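Local coordinates for variable region-containing chitin-binding protein 3 (Branchiostoma floridae, PDB 1XT5) that probably binds chitin and may hydrolyse it, this chain being the first, immunoglobulin V-type domain of an amphioxus immune-type receptor, at residues D33-P47 with D103-R117. Sequence-based numbering, arbitrary orientation.
Sequences DTQPPVISWLKGASP and DGGRYWCQVAQWSIR. With SO4 (sulfate ion), chain B.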
loop_
_atom_site.group_PDB
_atom_site.type_symbol
_atom_site.label_atom_id
_atom_site.label_comp_id
_atom_site.label_asym_id
_atom_site.label_seq_id
_atom_site.Cartn_x
_atom_site.Cartn_y
_atom_site.Cartn_z
ATOM N N ASP A 33 -10.247 -4.069 16.380
ATOM C CA ASP A 33 -11.209 -4.083 15.270
ATOM C C ASP A 33 -10.832 -5.268 14.393
ATOM O O ASP A 33 -9.715 -5.275 13.830
ATOM C CB ASP A 33 -11.152 -2.790 14.465
ATOM C CG ASP A 33 -12.126 -2.686 13.332
ATOM O OD1 ASP A 33 -12.905 -3.641 13.142
ATOM O OD2 ASP A 33 -12.147 -1.646 12.618
ATOM N N THR A 34 -11.696 -6.264 14.341
ATOM C CA THR A 34 -11.405 -7.458 13.558
ATOM C C THR A 34 -11.977 -7.359 12.148
ATOM O O THR A 34 -11.836 -8.312 11.376
ATOM C CB THR A 34 -11.890 -8.743 14.226
ATOM O OG1 THR A 34 -13.293 -8.521 14.505
ATOM C CG2 THR A 34 -11.083 -8.961 15.488
ATOM N N GLN A 35 -12.669 -6.277 11.808
ATOM C CA GLN A 35 -13.206 -6.113 10.459
ATOM C C GLN A 35 -12.074 -5.866 9.447
ATOM O O GLN A 35 -11.081 -5.177 9.808
ATOM C CB GLN A 35 -14.196 -4.937 10.364
ATOM C CG GLN A 35 -15.420 -5.195 11.225
ATOM C CD GLN A 35 -16.509 -4.174 10.998
ATOM O OE1 GLN A 35 -16.241 -2.984 10.814
ATOM N NE2 GLN A 35 -17.746 -4.649 10.972
ATOM N N PRO A 36 -12.121 -6.401 8.242
ATOM C CA PRO A 36 -10.999 -6.133 7.287
ATOM C C PRO A 36 -10.911 -4.665 6.928
ATOM O O PRO A 36 -11.920 -4.009 6.755
ATOM C CB PRO A 36 -11.393 -6.972 6.075
ATOM C CG PRO A 36 -12.863 -7.199 6.230
ATOM C CD PRO A 36 -13.184 -7.229 7.683
ATOM N N PRO A 37 -9.707 -4.100 6.880
ATOM C CA PRO A 37 -9.485 -2.717 6.459
ATOM C C PRO A 37 -9.387 -2.611 4.966
ATOM O O PRO A 37 -9.686 -3.546 4.231
ATOM C CB PRO A 37 -8.208 -2.364 7.242
ATOM C CG PRO A 37 -7.443 -3.644 7.156
ATOM C CD PRO A 37 -8.455 -4.739 7.351
ATOM N N VAL A 38 -8.992 -1.442 4.500
ATOM C CA VAL A 38 -8.744 -1.167 3.104
ATOM C C VAL A 38 -7.354 -0.586 2.932
ATOM O O VAL A 38 -6.945 0.317 3.681
ATOM C CB VAL A 38 -9.858 -0.311 2.497
ATOM C CG1 VAL A 38 -10.168 0.944 3.254
ATOM C CG2 VAL A 38 -9.511 -0.014 1.035
ATOM N N ILE A 39 -6.632 -1.183 1.985
ATOM C CA ILE A 39 -5.240 -0.847 1.710
ATOM C C ILE A 39 -5.182 0.013 0.490
ATOM O O ILE A 39 -5.772 -0.334 -0.552
ATOM C CB ILE A 39 -4.426 -2.160 1.430
ATOM C CG1 ILE A 39 -4.273 -3.021 2.673
ATOM C CG2 ILE A 39 -3.088 -1.885 0.767
ATOM C CD1 ILE A 39 -5.441 -3.478 3.489
ATOM N N SER A 40 -4.454 1.122 0.559
ATOM C CA SER A 40 -4.180 1.963 -0.580
ATOM C C SER A 40 -2.681 2.234 -0.667
ATOM O O SER A 40 -2.051 2.547 0.336
ATOM C CB SER A 40 -4.891 3.314 -0.442
ATOM O OG SER A 40 -6.275 3.173 -0.278
ATOM N N TRP A 41 -2.125 2.091 -1.854
ATOM C CA TRP A 41 -0.780 2.605 -2.160
ATOM C C TRP A 41 -0.993 3.801 -3.054
ATOM O O TRP A 41 -1.698 3.739 -4.073
ATOM C CB TRP A 41 0.065 1.547 -2.831
ATOM C CG TRP A 41 0.661 0.535 -1.926
ATOM C CD1 TRP A 41 0.172 -0.692 -1.573
ATOM C CD2 TRP A 41 1.920 0.689 -1.202
ATOM N NE1 TRP A 41 1.027 -1.305 -0.693
ATOM C CE2 TRP A 41 2.102 -0.503 -0.477
ATOM C CE3 TRP A 41 2.885 1.703 -1.156
ATOM C CZ2 TRP A 41 3.251 -0.702 0.306
ATOM C CZ3 TRP A 41 4.006 1.503 -0.382
ATOM C CH2 TRP A 41 4.200 0.306 0.333
ATOM N N LEU A 42 -0.390 4.926 -2.655
ATOM C CA LEU A 42 -0.628 6.230 -3.210
ATOM C C LEU A 42 0.729 6.870 -3.509
ATOM O O LEU A 42 1.544 6.954 -2.581
ATOM C CB LEU A 42 -1.411 7.082 -2.219
ATOM C CG LEU A 42 -2.755 6.510 -1.767
ATOM C CD1 LEU A 42 -3.287 7.220 -0.533
ATOM C CD2 LEU A 42 -3.769 6.494 -2.877
ATOM N N LYS A 43 0.966 7.337 -4.722
ATOM C CA LYS A 43 2.276 7.918 -5.061
ATOM C C LYS A 43 2.173 9.415 -5.080
ATOM O O LYS A 43 1.359 9.985 -5.811
ATOM C CB LYS A 43 2.744 7.428 -6.437
ATOM C CG LYS A 43 4.167 7.900 -6.753
ATOM C CD LYS A 43 4.514 7.514 -8.192
ATOM C CE LYS A 43 5.943 7.818 -8.488
ATOM N NZ LYS A 43 6.228 9.229 -8.608
ATOM N N GLY A 44 2.971 10.093 -4.263
ATOM C CA GLY A 44 2.998 11.545 -4.252
ATOM C C GLY A 44 3.610 12.059 -2.957
ATOM O O GLY A 44 4.088 11.326 -2.110
ATOM N N ALA A 45 3.545 13.382 -2.833
ATOM C CA ALA A 45 4.116 14.036 -1.656
ATOM C C ALA A 45 3.455 13.612 -0.338
ATOM O O ALA A 45 4.136 13.541 0.686
ATOM C CB ALA A 45 4.032 15.551 -1.826
ATOM N N SER A 46 2.130 13.402 -0.410
ATOM C CA SER A 46 1.390 13.056 0.793
ATOM C C SER A 46 0.225 12.145 0.390
ATOM O O SER A 46 -0.076 12.093 -0.804
ATOM C CB SER A 46 0.874 14.288 1.535
ATOM O OG SER A 46 -0.093 14.959 0.729
ATOM N N PRO A 47 -0.411 11.492 1.323
ATOM C CA PRO A 47 -1.521 10.595 0.949
ATOM C C PRO A 47 -2.581 11.303 0.152
ATOM O O PRO A 47 -3.159 10.702 -0.768
ATOM C CB PRO A 47 -2.075 10.088 2.281
ATOM C CG PRO A 47 -0.839 10.024 3.144
ATOM C CD PRO A 47 -0.111 11.303 2.769
ATOM N N ASP A 103 8.889 6.236 -12.303
ATOM C CA ASP A 103 8.345 5.597 -11.130
ATOM C C ASP A 103 9.089 5.998 -9.863
ATOM O O ASP A 103 8.595 5.743 -8.763
ATOM C CB ASP A 103 8.349 4.071 -11.241
ATOM C CG ASP A 103 7.336 3.456 -12.163
ATOM O OD1 ASP A 103 6.371 4.125 -12.558
ATOM O OD2 ASP A 103 7.557 2.287 -12.524
ATOM N N GLY A 104 10.285 6.628 -9.938
ATOM C CA GLY A 104 10.887 7.127 -8.719
ATOM C C GLY A 104 9.997 8.118 -8.038
ATOM O O GLY A 104 9.251 8.886 -8.662
ATOM N N GLY A 105 10.058 8.141 -6.707
ATOM C CA GLY A 105 9.216 9.025 -5.955
ATOM C C GLY A 105 8.880 8.459 -4.604
ATOM O O GLY A 105 9.660 7.681 -4.030
ATOM N N ARG A 106 7.715 8.850 -4.112
ATOM C CA ARG A 106 7.305 8.547 -2.758
ATOM C C ARG A 106 5.992 7.773 -2.761
ATOM O O ARG A 106 4.991 8.262 -3.308
ATOM C CB ARG A 106 7.170 9.818 -1.944
ATOM C CG ARG A 106 6.902 9.574 -0.456
ATOM C CD ARG A 106 7.059 10.818 0.378
ATOM N NE ARG A 106 8.402 11.386 0.295
ATOM C CZ ARG A 106 9.431 11.072 1.029
ATOM N NH1 ARG A 106 9.354 10.103 1.930
ATOM N NH2 ARG A 106 10.584 11.692 0.880
ATOM N N TYR A 107 5.979 6.595 -2.176
ATOM C CA TYR A 107 4.861 5.694 -2.177
ATOM C C TYR A 107 4.345 5.535 -0.758
ATOM O O TYR A 107 5.054 5.077 0.133
ATOM C CB TYR A 107 5.284 4.329 -2.747
ATOM C CG TYR A 107 5.576 4.360 -4.212
ATOM C CD1 TYR A 107 6.754 4.843 -4.722
ATOM C CD2 TYR A 107 4.632 3.914 -5.146
ATOM C CE1 TYR A 107 7.009 4.901 -6.072
ATOM C CE2 TYR A 107 4.849 3.936 -6.500
ATOM C CZ TYR A 107 6.080 4.431 -6.969
ATOM O OH TYR A 107 6.293 4.457 -8.311
ATOM N N TRP A 108 3.091 5.899 -0.547
ATOM C CA TRP A 108 2.448 5.809 0.751
ATOM C C TRP A 108 1.674 4.508 0.845
ATOM O O TRP A 108 0.809 4.236 0.019
ATOM C CB TRP A 108 1.469 6.987 0.924
ATOM C CG TRP A 108 2.198 8.282 1.008
ATOM C CD1 TRP A 108 2.594 9.074 -0.050
ATOM C CD2 TRP A 108 2.661 8.921 2.194
ATOM N NE1 TRP A 108 3.276 10.161 0.412
ATOM C CE2 TRP A 108 3.337 10.105 1.769
ATOM C CE3 TRP A 108 2.610 8.645 3.523
ATOM C CZ2 TRP A 108 3.916 10.968 2.683
ATOM C CZ3 TRP A 108 3.180 9.495 4.430
ATOM C CH2 TRP A 108 3.836 10.665 4.006
ATOM N N CYS A 109 1.982 3.742 1.908
ATOM C CA CYS A 109 1.188 2.587 2.309
ATOM C C CYS A 109 0.190 3.104 3.352
ATOM O O CYS A 109 0.586 3.478 4.443
ATOM C CB CYS A 109 2.095 1.531 2.900
ATOM S SG CYS A 109 1.124 0.067 3.361
ATOM N N GLN A 110 -1.065 3.149 2.968
ATOM C CA GLN A 110 -2.149 3.628 3.805
ATOM C C GLN A 110 -3.060 2.442 4.105
ATOM O O GLN A 110 -3.489 1.731 3.197
ATOM C CB GLN A 110 -2.919 4.731 3.099
ATOM C CG GLN A 110 -4.094 5.244 3.917
ATOM C CD GLN A 110 -4.774 6.343 3.170
ATOM O OE1 GLN A 110 -4.323 7.474 3.158
ATOM N NE2 GLN A 110 -5.811 6.007 2.448
ATOM N N VAL A 111 -3.400 2.258 5.376
ATOM C CA VAL A 111 -4.321 1.215 5.782
ATOM C C VAL A 111 -5.388 1.895 6.655
ATOM O O VAL A 111 -5.056 2.664 7.574
ATOM C CB VAL A 111 -3.631 0.059 6.505
ATOM C CG1 VAL A 111 -4.623 -1.084 6.763
ATOM C CG2 VAL A 111 -2.433 -0.462 5.738
ATOM N N ALA A 112 -6.658 1.638 6.359
ATOM C CA ALA A 112 -7.726 2.362 7.024
ATOM C C ALA A 112 -8.920 1.443 7.252
ATOM O O ALA A 112 -9.201 0.557 6.443
ATOM C CB ALA A 112 -8.209 3.540 6.170
ATOM N N GLN A 113 -9.643 1.713 8.322
ATOM C CA GLN A 113 -10.968 1.165 8.451
ATOM C C GLN A 113 -11.814 1.509 7.221
ATOM O O GLN A 113 -11.625 2.577 6.640
ATOM C CB GLN A 113 -11.677 1.724 9.655
ATOM C CG GLN A 113 -11.002 1.395 10.954
ATOM C CD GLN A 113 -11.737 2.054 12.111
ATOM O OE1 GLN A 113 -11.895 3.271 12.139
ATOM N NE2 GLN A 113 -12.211 1.251 13.040
ATOM N N TRP A 114 -12.751 0.668 6.860
ATOM C CA TRP A 114 -13.629 0.964 5.726
ATOM C C TRP A 114 -14.401 2.270 5.931
ATOM O O TRP A 114 -14.660 2.978 4.960
ATOM C CB TRP A 114 -14.657 -0.126 5.501
ATOM C CG TRP A 114 -14.122 -1.394 4.939
ATOM C CD1 TRP A 114 -12.855 -1.738 4.642
ATOM C CD2 TRP A 114 -14.901 -2.552 4.587
ATOM N NE1 TRP A 114 -12.762 -2.980 4.129
ATOM C CE2 TRP A 114 -14.036 -3.531 4.090
ATOM C CE3 TRP A 114 -16.267 -2.835 4.643
ATOM C CZ2 TRP A 114 -14.449 -4.793 3.656
ATOM C CZ3 TRP A 114 -16.693 -4.067 4.221
ATOM C CH2 TRP A 114 -15.817 -5.015 3.743
ATOM N N SER A 115 -14.850 2.486 7.143
ATOM C CA SER A 115 -15.454 3.761 7.540
ATOM C C SER A 115 -14.565 4.330 8.643
ATOM O O SER A 115 -14.441 3.754 9.742
ATOM C CB SER A 115 -16.871 3.556 7.986
ATOM O OG SER A 115 -17.419 4.807 8.430
ATOM N N ILE A 116 -13.921 5.439 8.326
ATOM C CA ILE A 116 -12.933 6.027 9.253
ATOM C C ILE A 116 -13.676 6.844 10.283
ATOM O O ILE A 116 -13.904 8.032 10.116
ATOM C CB ILE A 116 -11.876 6.838 8.501
ATOM C CG1 ILE A 116 -11.209 6.034 7.414
ATOM C CG2 ILE A 116 -10.855 7.445 9.461
ATOM C CD1 ILE A 116 -10.391 6.821 6.429
ATOM N N ARG A 117 -14.120 6.172 11.351
ATOM C CA ARG A 117 -14.992 6.815 12.326
ATOM C C ARG A 117 -14.336 7.905 13.099
ATOM O O ARG A 117 -14.954 8.886 13.558
ATOM C CB ARG A 117 -15.583 5.772 13.320
ATOM C CG ARG A 117 -16.674 4.936 12.659
ATOM C CD ARG A 117 -17.385 4.004 13.600
ATOM N NE ARG A 117 -16.533 2.877 13.984
ATOM C CZ ARG A 117 -16.459 1.714 13.340
ATOM N NH1 ARG A 117 -17.164 1.465 12.237
ATOM N NH2 ARG A 117 -15.638 0.765 13.805
HETATM S S SO4 B . -14.138 2.712 16.659
HETATM O O1 SO4 B . -15.666 2.655 16.759
HETATM O O2 SO4 B . -13.733 1.919 15.489
HETATM O O3 SO4 B . -13.507 2.265 17.826
HETATM O O4 SO4 B . -13.793 4.110 16.428
HETATM O O HOH W 1 -14.531 -1.006 11.541
HETATM O O HOH W 2 -13.052 -1.865 8.096
HETATM O O HOH W 3 -6.804 3.007 2.426
#
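Cys109 CB sits over one face of the Trp41 indole, 3.6 Å from the centroid of the six-membered ring and 15° off its normal, a CH-pi contact. With SG anti to the backbone N, the cysteine reaches its disulfide partner Cys26 while its sulfur stays oblique to the ring; this is the disulfide-and-tryptophan core of immunoglobulin domains. Trp41 NE1 is engaged by Pro92 O. On the same face of the sheet, Lys43 runs extended across Tyr107, CG above the ring, then bends at its last torsion (chi4 -72°) so that NZ donates to Gly104 O (3.0 Å) from above the carbonyl plane. Tyr107 OH donates to Asp103 O at 2.7 Å, on a lone pair, which fixes the tyrosine corner.

On the other face the Trp108 end is also tight: Pro47 CD lies 3.7 Å from the centroid of its six-membered ring, and NE1, donating to Gly44 O (2.9 Å) from above the carbonyl plane, ties the indole to the backbone. The loose side is watery. Ser40 OG and Gln110 NE2 stand 4.0 Å apart, bridged by a water that also meets Val38 O. Gln113 NE2 donates to Asp33 OD2 (2.9 Å, 167°) and to a sulfate, probably from the crystallisation liquor, that Arg117 grips through NE and NH2; Asp33 OD2 and Arg117 NH2, 4.4 Å apart, meet through a water shared with Gln35.

Seven backbone hydrogen bonds hold strands 38-44 and 105-112 antiparallel mid-sheet, flanked by strands 50-58 and 122-132, while Trp41 and Tyr107 pack on strand 22-31 of the opposing sheet.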